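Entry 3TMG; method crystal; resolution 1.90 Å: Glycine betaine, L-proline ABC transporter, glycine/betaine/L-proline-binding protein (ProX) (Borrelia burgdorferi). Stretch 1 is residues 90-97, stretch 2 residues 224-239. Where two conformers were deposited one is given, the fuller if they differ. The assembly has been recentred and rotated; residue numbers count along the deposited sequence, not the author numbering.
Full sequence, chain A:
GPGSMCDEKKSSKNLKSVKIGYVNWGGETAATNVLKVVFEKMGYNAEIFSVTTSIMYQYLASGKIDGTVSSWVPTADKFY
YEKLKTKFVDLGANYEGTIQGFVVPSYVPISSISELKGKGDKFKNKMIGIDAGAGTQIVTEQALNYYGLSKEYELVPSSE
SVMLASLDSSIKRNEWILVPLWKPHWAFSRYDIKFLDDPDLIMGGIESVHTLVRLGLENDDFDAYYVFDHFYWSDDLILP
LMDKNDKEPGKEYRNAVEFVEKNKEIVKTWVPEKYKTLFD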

ATOM      1  N   ASP A  90      -7.461  12.051  10.357  1.00 20.43           N
ATOM      2  CA  ASP A  90      -7.719  10.782   9.699  1.00 18.73           C
ATOM      3  C   ASP A  90      -9.137  10.850   9.142  1.00 18.40           C
ATOM      4  O   ASP A  90     -10.096  10.911   9.927  1.00 18.64           O
ATOM      5  CB  ASP A  90      -7.606   9.663  10.736  1.00 18.46           C
ATOM      6  CG  ASP A  90      -7.745   8.249  10.128  1.00 17.95           C
ATOM      7  OD1 ASP A  90      -8.322   8.082   9.022  1.00 16.99           O
ATOM      8  OD2 ASP A  90      -7.243   7.287  10.780  1.00 17.94           O
ATOM      9  N   LEU A  91      -9.288  10.822   7.817  1.00 17.26           N
ATOM     10  CA  LEU A  91     -10.623  11.057   7.233  1.00 17.80           C
ATOM     11  C   LEU A  91     -11.479   9.792   7.119  1.00 17.49           C
ATOM     12  O   LEU A  91     -12.672   9.881   6.820  1.00 18.28           O
ATOM     13  CB  LEU A  91     -10.530  11.752   5.882  1.00 17.55           C
ATOM     14  CG  LEU A  91      -9.778  13.080   5.859  1.00 18.18           C
ATOM     15  CD1 LEU A  91      -9.803  13.713   4.463  1.00 18.33           C
ATOM     16  CD2 LEU A  91     -10.314  14.042   6.913  1.00 19.93           C
ATOM     17  N   GLY A  92     -10.877   8.631   7.392  1.00 16.23           N
ATOM     18  CA  GLY A  92     -11.549   7.342   7.196  1.00 15.22           C
ATOM     19  C   GLY A  92     -10.879   6.530   6.112  1.00 14.07           C
ATOM     20  O   GLY A  92      -9.793   6.901   5.673  1.00 13.78           O
ATOM     21  N   ALA A  93     -11.528   5.443   5.658  1.00 13.44           N
ATOM     22  CA  ALA A  93     -10.895   4.477   4.749  1.00 12.76           C
ATOM     23  C   ALA A  93     -11.147   4.920   3.330  1.00 12.85           C
ATOM     24  O   ALA A  93     -12.265   5.345   3.012  1.00 13.11           O
ATOM     25  CB  ALA A  93     -11.482   3.064   4.951  1.00 12.27           C
ATOM     26  N   ASN A  94     -10.129   4.794   2.474  1.00 12.34           N
ATOM     27  CA  ASN A  94     -10.367   4.901   1.015  1.00 12.37           C
ATOM     28  C   ASN A  94     -10.471   3.526   0.337  1.00 12.19           C
ATOM     29  O   ASN A  94     -10.806   3.432  -0.854  1.00 11.90           O
ATOM     30  CB  ASN A  94      -9.279   5.751   0.339  1.00 12.30           C
ATOM     31  CG  ASN A  94      -7.886   5.180   0.510  1.00 11.98           C
ATOM     32  OD1 ASN A  94      -7.607   4.052   0.096  1.00 11.74           O
ATOM     33  ND2 ASN A  94      -6.995   5.978   1.087  1.00 11.85           N
ATOM     34  N   TYR A  95     -10.127   2.476   1.094  1.00 11.49           N
ATOM     35  CA  TYR A  95     -10.137   1.111   0.597  1.00 11.75           C
ATOM     36  C   TYR A  95     -10.320   0.202   1.823  1.00 11.99           C
ATOM     37  O   TYR A  95      -9.623   0.388   2.841  1.00 11.61           O
ATOM     38  CB  TYR A  95      -8.797   0.735  -0.148  1.00 11.31           C
ATOM     39  CG  TYR A  95      -8.772  -0.765  -0.515  1.00 11.48           C
ATOM     40  CD1 TYR A  95      -8.302  -1.729   0.407  1.00 11.32           C
ATOM     41  CD2 TYR A  95      -9.290  -1.214  -1.765  1.00 11.92           C
ATOM     42  CE1 TYR A  95      -8.335  -3.096   0.111  1.00 11.50           C
ATOM     43  CE2 TYR A  95      -9.323  -2.586  -2.067  1.00 12.28           C
ATOM     44  CZ  TYR A  95      -8.867  -3.500  -1.121  1.00 12.11           C
ATOM     45  OH  TYR A  95      -8.867  -4.837  -1.413  1.00 13.10           O
ATOM     46  N   GLU A  96     -11.215  -0.785   1.737  1.00 12.48           N
ATOM     47  CA  GLU A  96     -11.408  -1.743   2.844  1.00 12.74           C
ATOM     48  C   GLU A  96     -11.180  -3.171   2.369  1.00 12.36           C
ATOM     49  O   GLU A  96     -11.598  -3.527   1.271  1.00 12.36           O
ATOM     50  CB  GLU A  96     -12.814  -1.619   3.486  1.00 15.05           C
ATOM     51  CG  GLU A  96     -13.022  -0.217   4.084  1.00 16.68           C
ATOM     52  CD  GLU A  96     -14.306  -0.048   4.871  1.00 19.98           C
ATOM     53  OE1 GLU A  96     -14.930  -1.051   5.239  1.00 22.85           O
ATOM     54  OE2 GLU A  96     -14.662   1.113   5.172  1.00 20.51           O
ATOM     55  N   GLY A  97     -10.500  -3.967   3.216  1.00 11.82           N
ATOM     56  CA  GLY A  97     -10.264  -5.368   2.961  1.00 11.89           C
ATOM     57  C   GLY A  97      -8.806  -5.763   2.828  1.00 11.60           C
ATOM     58  O   GLY A  97      -8.507  -6.823   2.238  1.00 12.05           O
ATOM     59  N   ALA A 224      -9.835  20.736  -2.064  1.00 23.64           N
ATOM     60  CA  ALA A 224      -8.828  19.665  -1.964  1.00 22.04           C
ATOM     61  C   ALA A 224      -9.189  18.720  -0.830  1.00 21.16           C
ATOM     62  O   ALA A 224      -9.105  17.514  -0.996  1.00 19.90           O
ATOM     63  CB  ALA A 224      -7.398  20.188  -1.778  1.00 21.95           C
ATOM     64  N   TYR A 225      -9.598  19.278   0.312  1.00 22.02           N
ATOM     65  CA  TYR A 225     -10.115  18.474   1.432  1.00 21.34           C
ATOM     66  C   TYR A 225     -11.239  17.541   0.994  1.00 20.63           C
ATOM     67  O   TYR A 225     -11.225  16.346   1.325  1.00 19.46           O
ATOM     68  CB  TYR A 225     -10.595  19.398   2.552  1.00 22.98           C
ATOM     69  CG  TYR A 225     -11.134  18.674   3.759  1.00 22.88           C
ATOM     70  CD1 TYR A 225     -12.470  18.272   3.814  1.00 23.58           C
ATOM     71  CD2 TYR A 225     -10.307  18.364   4.836  1.00 22.88           C
ATOM     72  CE1 TYR A 225     -12.975  17.584   4.925  1.00 23.90           C
ATOM     73  CE2 TYR A 225     -10.800  17.692   5.955  1.00 22.93           C
ATOM     74  CZ  TYR A 225     -12.138  17.309   6.001  1.00 23.50           C
ATOM     75  OH  TYR A 225     -12.655  16.617   7.099  1.00 24.15           O
ATOM     76  N   TYR A 226     -12.193  18.078   0.239  1.00 21.19           N
ATOM     77  CA  TYR A 226     -13.347  17.315  -0.227  1.00 21.09           C
ATOM     78  C   TYR A 226     -12.908  16.102  -1.043  1.00 19.58           C
ATOM     79  O   TYR A 226     -13.414  15.011  -0.820  1.00 19.17           O
ATOM     80  CB  TYR A 226     -14.273  18.238  -1.045  1.00 22.78           C
ATOM     81  CG  TYR A 226     -15.553  17.611  -1.552  1.00 23.36           C
ATOM     82  CD1 TYR A 226     -15.523  16.648  -2.572  1.00 22.66           C
ATOM     83  CD2 TYR A 226     -16.814  18.005  -1.030  1.00 25.11           C
ATOM     84  CE1 TYR A 226     -16.689  16.078  -3.046  1.00 23.28           C
ATOM     85  CE2 TYR A 226     -17.988  17.457  -1.511  1.00 25.49           C
ATOM     86  CZ  TYR A 226     -17.919  16.516  -2.524  1.00 24.82           C
ATOM     87  OH  TYR A 226     -19.094  15.951  -2.971  1.00 25.95           O
ATOM     88  N   VAL A 227     -11.940  16.270  -1.959  1.00 18.85           N
ATOM     89  CA  VAL A 227     -11.476  15.137  -2.755  1.00 17.76           C
ATOM     90  C   VAL A 227     -10.822  14.069  -1.853  1.00 16.80           C
ATOM     91  O   VAL A 227     -11.137  12.873  -1.962  1.00 15.98           O
ATOM     92  CB  VAL A 227     -10.506  15.575  -3.865  1.00 17.59           C
ATOM     93  CG1 VAL A 227      -9.989  14.377  -4.628  1.00 16.79           C
ATOM     94  CG2 VAL A 227     -11.205  16.564  -4.798  1.00 18.93           C
ATOM     95  N   PHE A 228      -9.921  14.485  -0.960  1.00 17.00           N
ATOM     96  CA  PHE A 228      -9.344  13.530  -0.013  1.00 16.57           C
ATOM     97  C   PHE A 228     -10.439  12.812   0.807  1.00 17.00           C
ATOM     98  O   PHE A 228     -10.344  11.591   1.084  1.00 16.12           O
ATOM     99  CB  PHE A 228      -8.332  14.212   0.933  1.00 17.15           C
ATOM    100  CG  PHE A 228      -6.982  14.540   0.287  1.00 17.34           C
ATOM    101  CD1 PHE A 228      -6.156  13.525  -0.208  1.00 16.76           C
ATOM    102  CD2 PHE A 228      -6.529  15.849   0.217  1.00 18.29           C
ATOM    103  CE1 PHE A 228      -4.909  13.818  -0.777  1.00 17.05           C
ATOM    104  CE2 PHE A 228      -5.282  16.157  -0.366  1.00 18.65           C
ATOM    105  CZ  PHE A 228      -4.464  15.136  -0.845  1.00 17.51           C
ATOM    106  N   ASP A 229     -11.469  13.566   1.180  1.00 18.19           N
ATOM    107  CA  ASP A 229     -12.539  13.032   2.036  1.00 19.15           C
ATOM    108  C   ASP A 229     -13.464  12.057   1.274  1.00 19.02           C
ATOM    109  O   ASP A 229     -14.059  11.166   1.887  1.00 20.56           O
ATOM    110  CB  ASP A 229     -13.332  14.220   2.612  1.00 20.39           C
ATOM    111  CG  ASP A 229     -14.208  13.842   3.805  1.00 21.28           C
ATOM    112  OD1 ASP A 229     -13.906  12.911   4.585  1.00 20.99           O
ATOM    113  OD2 ASP A 229     -15.228  14.502   3.950  1.00 22.70           O
ATOM    114  N   HIS A 230     -13.555  12.188  -0.050  1.00 18.71           N
ATOM    115  CA  HIS A 230     -14.455  11.376  -0.860  1.00 18.23           C
ATOM    116  C   HIS A 230     -13.806  10.282  -1.656  1.00 16.81           C
ATOM    117  O   HIS A 230     -14.493   9.398  -2.148  1.00 16.87           O
ATOM    118  CB  HIS A 230     -15.321  12.270  -1.796  1.00 19.43           C
ATOM    119  CG  HIS A 230     -16.355  13.093  -1.059  1.00 21.10           C
ATOM    120  ND1 HIS A 230     -16.044  14.240  -0.417  1.00 21.60           N
ATOM    121  CD2 HIS A 230     -17.734  12.898  -0.881  1.00 21.92           C
ATOM    122  CE1 HIS A 230     -17.177  14.748   0.142  1.00 23.43           C
ATOM    123  NE2 HIS A 230     -18.193  13.920  -0.147  1.00 23.40           N
ATOM    124  N   PHE A 231     -12.476  10.285  -1.783  1.00 16.14           N
ATOM    125  CA  PHE A 231     -11.780   9.245  -2.543  1.00 14.87           C
ATOM    126  C   PHE A 231     -12.054   7.854  -1.923  1.00 14.59           C
ATOM    127  O   PHE A 231     -11.768   7.636  -0.756  1.00 14.90           O
ATOM    128  CB  PHE A 231     -10.282   9.525  -2.542  1.00 14.21           C
ATOM    129  CG  PHE A 231      -9.455   8.413  -3.136  1.00 13.31           C
ATOM    130  CD1 PHE A 231      -9.627   8.053  -4.461  1.00 13.31           C
ATOM    131  CD2 PHE A 231      -8.514   7.731  -2.359  1.00 12.62           C
ATOM    132  CE1 PHE A 231      -8.857   7.016  -5.009  1.00 13.01           C
ATOM    133  CE2 PHE A 231      -7.732   6.682  -2.900  1.00 12.06           C
ATOM    134  CZ  PHE A 231      -7.909   6.333  -4.214  1.00 12.00           C
ATOM    135  N   TYR A 232     -12.533   6.923  -2.734  1.00 14.18           N
ATOM    136  CA  TYR A 232     -12.823   5.570  -2.259  1.00 14.02           C
ATOM    137  C   TYR A 232     -12.807   4.666  -3.477  1.00 13.71           C
ATOM    138  O   TYR A 232     -13.359   5.025  -4.535  1.00 13.68           O
ATOM    139  CB  TYR A 232     -14.227   5.492  -1.580  1.00 14.70           C
ATOM    140  CG  TYR A 232     -14.421   4.154  -0.923  1.00 14.65           C
ATOM    141  CD1 TYR A 232     -14.932   3.052  -1.651  1.00 14.72           C
ATOM    142  CD2 TYR A 232     -13.987   3.962   0.388  1.00 14.53           C
ATOM    143  CE1 TYR A 232     -15.058   1.800  -1.039  1.00 14.85           C
ATOM    144  CE2 TYR A 232     -14.088   2.745   1.007  1.00 14.61           C
ATOM    145  CZ  TYR A 232     -14.625   1.676   0.300  1.00 14.97           C
ATOM    146  OH  TYR A 232     -14.668   0.495   0.981  1.00 15.59           O
ATOM    147  N   TRP A 233     -12.193   3.501  -3.349  1.00 13.11           N
ATOM    148  CA  TRP A 233     -12.333   2.522  -4.430  1.00 13.93           C
ATOM    149  C   TRP A 233     -12.159   1.102  -3.950  1.00 14.39           C
ATOM    150  O   TRP A 233     -11.877   0.877  -2.758  1.00 14.04           O
ATOM    151  CB  TRP A 233     -11.388   2.875  -5.594  1.00 13.39           C
ATOM    152  CG  TRP A 233      -9.904   2.850  -5.288  1.00 12.91           C
ATOM    153  CD1 TRP A 233      -9.254   2.696  -4.058  1.00 12.42           C
ATOM    154  CD2 TRP A 233      -8.839   2.951  -6.283  1.00 12.76           C
ATOM    155  NE1 TRP A 233      -7.882   2.720  -4.238  1.00 12.33           N
ATOM    156  CE2 TRP A 233      -7.581   2.837  -5.566  1.00 12.17           C
ATOM    157  CE3 TRP A 233      -8.823   3.125  -7.679  1.00 13.88           C
ATOM    158  CZ2 TRP A 233      -6.349   2.877  -6.222  1.00 12.32           C
ATOM    159  CZ3 TRP A 233      -7.587   3.175  -8.335  1.00 13.45           C
ATOM    160  CH2 TRP A 233      -6.377   3.062  -7.618  1.00 13.07           C
ATOM    161  N   SER A 234     -12.282   0.160  -4.904  1.00 14.99           N
ATOM    162  CA  SER A 234     -12.412  -1.263  -4.603  0.50 14.83           C
ATOM    163  C   SER A 234     -11.589  -2.109  -5.573  1.00 15.04           C
ATOM    164  O   SER A 234     -11.076  -1.606  -6.566  1.00 13.95           O
ATOM    165  CB  SER A 234     -13.894  -1.677  -4.668  0.50 15.65           C
ATOM    166  OG  SER A 234     -14.686  -0.792  -3.916  0.50 15.28           O
ATOM    167  N   ASP A 235     -11.463  -3.401  -5.260  1.00 15.27           N
ATOM    168  CA  ASP A 235     -10.662  -4.352  -6.042  1.00 16.08           C
ATOM    169  C   ASP A 235     -10.909  -4.289  -7.535  1.00 16.70           C
ATOM    170  O   ASP A 235      -9.979  -4.438  -8.321  1.00 16.66           O
ATOM    171  CB  ASP A 235     -11.009  -5.797  -5.587  1.00 16.63           C
ATOM    172  CG  ASP A 235     -10.268  -6.193  -4.309  1.00 17.41           C
ATOM    173  OD1 ASP A 235      -9.616  -5.339  -3.720  1.00 16.18           O
ATOM    174  OD2 ASP A 235     -10.332  -7.365  -3.877  1.00 17.64           O
ATOM    175  N   ASP A 236     -12.167  -4.155  -7.952  1.00 17.13           N
ATOM    176  CA  ASP A 236     -12.403  -4.198  -9.391  1.00 18.67           C
ATOM    177  C   ASP A 236     -11.794  -3.018 -10.139  1.00 17.66           C
ATOM    178  O   ASP A 236     -11.608  -3.128 -11.343  1.00 17.41           O
ATOM    179  CB  ASP A 236     -13.866  -4.311  -9.731  1.00 21.54           C
ATOM    180  CG  ASP A 236     -14.604  -3.082  -9.399  1.00 23.37           C
ATOM    181  OD1 ASP A 236     -14.201  -2.338  -8.492  1.00 24.24           O
ATOM    182  OD2 ASP A 236     -15.613  -2.845 -10.052  1.00 29.47           O
ATOM    183  N   LEU A 237     -11.498  -1.905  -9.441  1.00 16.21           N
ATOM    184  CA  LEU A 237     -10.749  -0.774 -10.061  1.00 16.06           C
ATOM    185  C   LEU A 237      -9.224  -0.852  -9.828  1.00 15.02           C
ATOM    186  O   LEU A 237      -8.411  -0.674 -10.757  1.00 14.22           O
ATOM    187  CB  LEU A 237     -11.274   0.574  -9.537  1.00 16.43           C
ATOM    188  CG  LEU A 237     -12.797   0.762  -9.799  1.00 18.26           C
ATOM    189  CD1 LEU A 237     -13.255   2.130  -9.292  1.00 19.14           C
ATOM    190  CD2 LEU A 237     -13.098   0.619 -11.297  1.00 19.12           C
ATOM    191  N   ILE A 238      -8.828  -1.105  -8.588  1.00 14.37           N
ATOM    192  CA  ILE A 238      -7.389  -1.028  -8.229  1.00 13.93           C
ATOM    193  C   ILE A 238      -6.605  -2.227  -8.785  1.00 13.74           C
ATOM    194  O   ILE A 238      -5.471  -2.044  -9.253  1.00 13.30           O
ATOM    195  CB  ILE A 238      -7.167  -0.834  -6.687  1.00 14.18           C
ATOM    196  CG1 ILE A 238      -5.681  -0.672  -6.357  1.00 14.26           C
ATOM    197  CG2 ILE A 238      -7.644  -2.053  -5.903  1.00 14.12           C
ATOM    198  CD1 ILE A 238      -5.371  -0.233  -4.909  1.00 15.26           C
ATOM    199  N   LEU A 239      -7.173  -3.437  -8.753  1.00 13.94           N
ATOM    200  CA  LEU A 239      -6.392  -4.608  -9.205  1.00 14.33           C
ATOM    201  C   LEU A 239      -6.020  -4.566 -10.687  1.00 14.57           C
ATOM    202  O   LEU A 239      -4.857  -4.781 -11.003  1.00 15.08           O
ATOM    203  CB  LEU A 239      -7.011  -5.984  -8.801  1.00 14.70           C
ATOM    204  CG  LEU A 239      -6.891  -6.295  -7.280  1.00 14.85           C
ATOM    205  CD1 LEU A 239      -7.769  -7.461  -6.883  1.00 14.86           C
ATOM    206  CD2 LEU A 239      -5.427  -6.608  -6.910  1.00 14.37           C
TER
HETATM  207  O   HOH W   1     -14.763  12.414   7.078  1.00 22.49           O
HETATM  208  O   HOH W   2      -6.149   2.753  -2.017  1.00 17.73           O
HETATM  209  O   HOH W   3     -12.701  -1.013  -0.820  1.00 11.39           O

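The contact between residues 90-97 and 224-239 of this ProX protein illustrates how a segment whose chain turns a corner between two short strands can be fastened to a helix-loop-helix segment by very few direct hydrogen bonds, supplemented by bridging waters and apolar packing. The two stretches lie far apart in sequence and together bury 602 Å².

At one end the packing is hydrophobic. Strand 90-93 and helix 224-230 run in broadly the same direction, 33° apart, and Leu-91 points its CA-to-CB bond toward the helix. With chi1 in the m well and chi2 in t, Leu-91 CD1 lies 3.9 Å from CB of Phe-228, while Leu-91 CD2 lies 3.8 Å from CE2 of Tyr-225. A branched aliphatic side chain suits this place because it fills the space between the Tyr-225 ring and the helix at Phe-228. Beside it, water 1 donates to Leu-91 O (3.3 Å) and to Asp-229 OD1 (2.7 Å), tying the strand backbone to a carboxylate.

The centre of the contact is polar and lies at the corner, where the chain after the first helix is extended. Trp-233 N donates to Asn-94 O at 2.9 Å with a nearly straight angle of 162°. Asn-94 O also receives a CA-H...O contact from Tyr-232 CA at 3.3 Å and lies over one face of the Tyr-232 ring. Asn-94 is buried, so its polar side chain needs partners: ND2 is satisfied elsewhere in the structure, and Asn-94 OD1 accepts from water 2 at 2.9 Å. Water 2 in turn accepts from Trp-233 NE1 at 2.8 Å, so the indole nitrogen is also satisfied inside the protein. Phe-231 packs against the same residue, its CD2 lying 3.4 Å from CB of Asn-94.

Tyr-95 shows how a long side chain can reach back to a partner. Its CA-to-CB bond points away overall, yet with chi1 at 173° the ring extends to the start of the second helix, and Tyr-95 OH donates to Asp-235 OD1 in a very short hydrogen bond of 2.5 Å. Tyrosine suits both parts of this environment: its hydroxyl meets the carboxylate, while Tyr-95 CE2 packs 4.2 Å from Ile-238 CG2.

Past the corner, water 3 accepts from Glu-96 N at 3.0 Å and donates to Trp-233 O at 2.8 Å, extending the link between the backbones. Glu-96 itself is exposed; its aliphatic CG packs at the edge of the Tyr-232 ring, 3.6 Å from Tyr-232 OH.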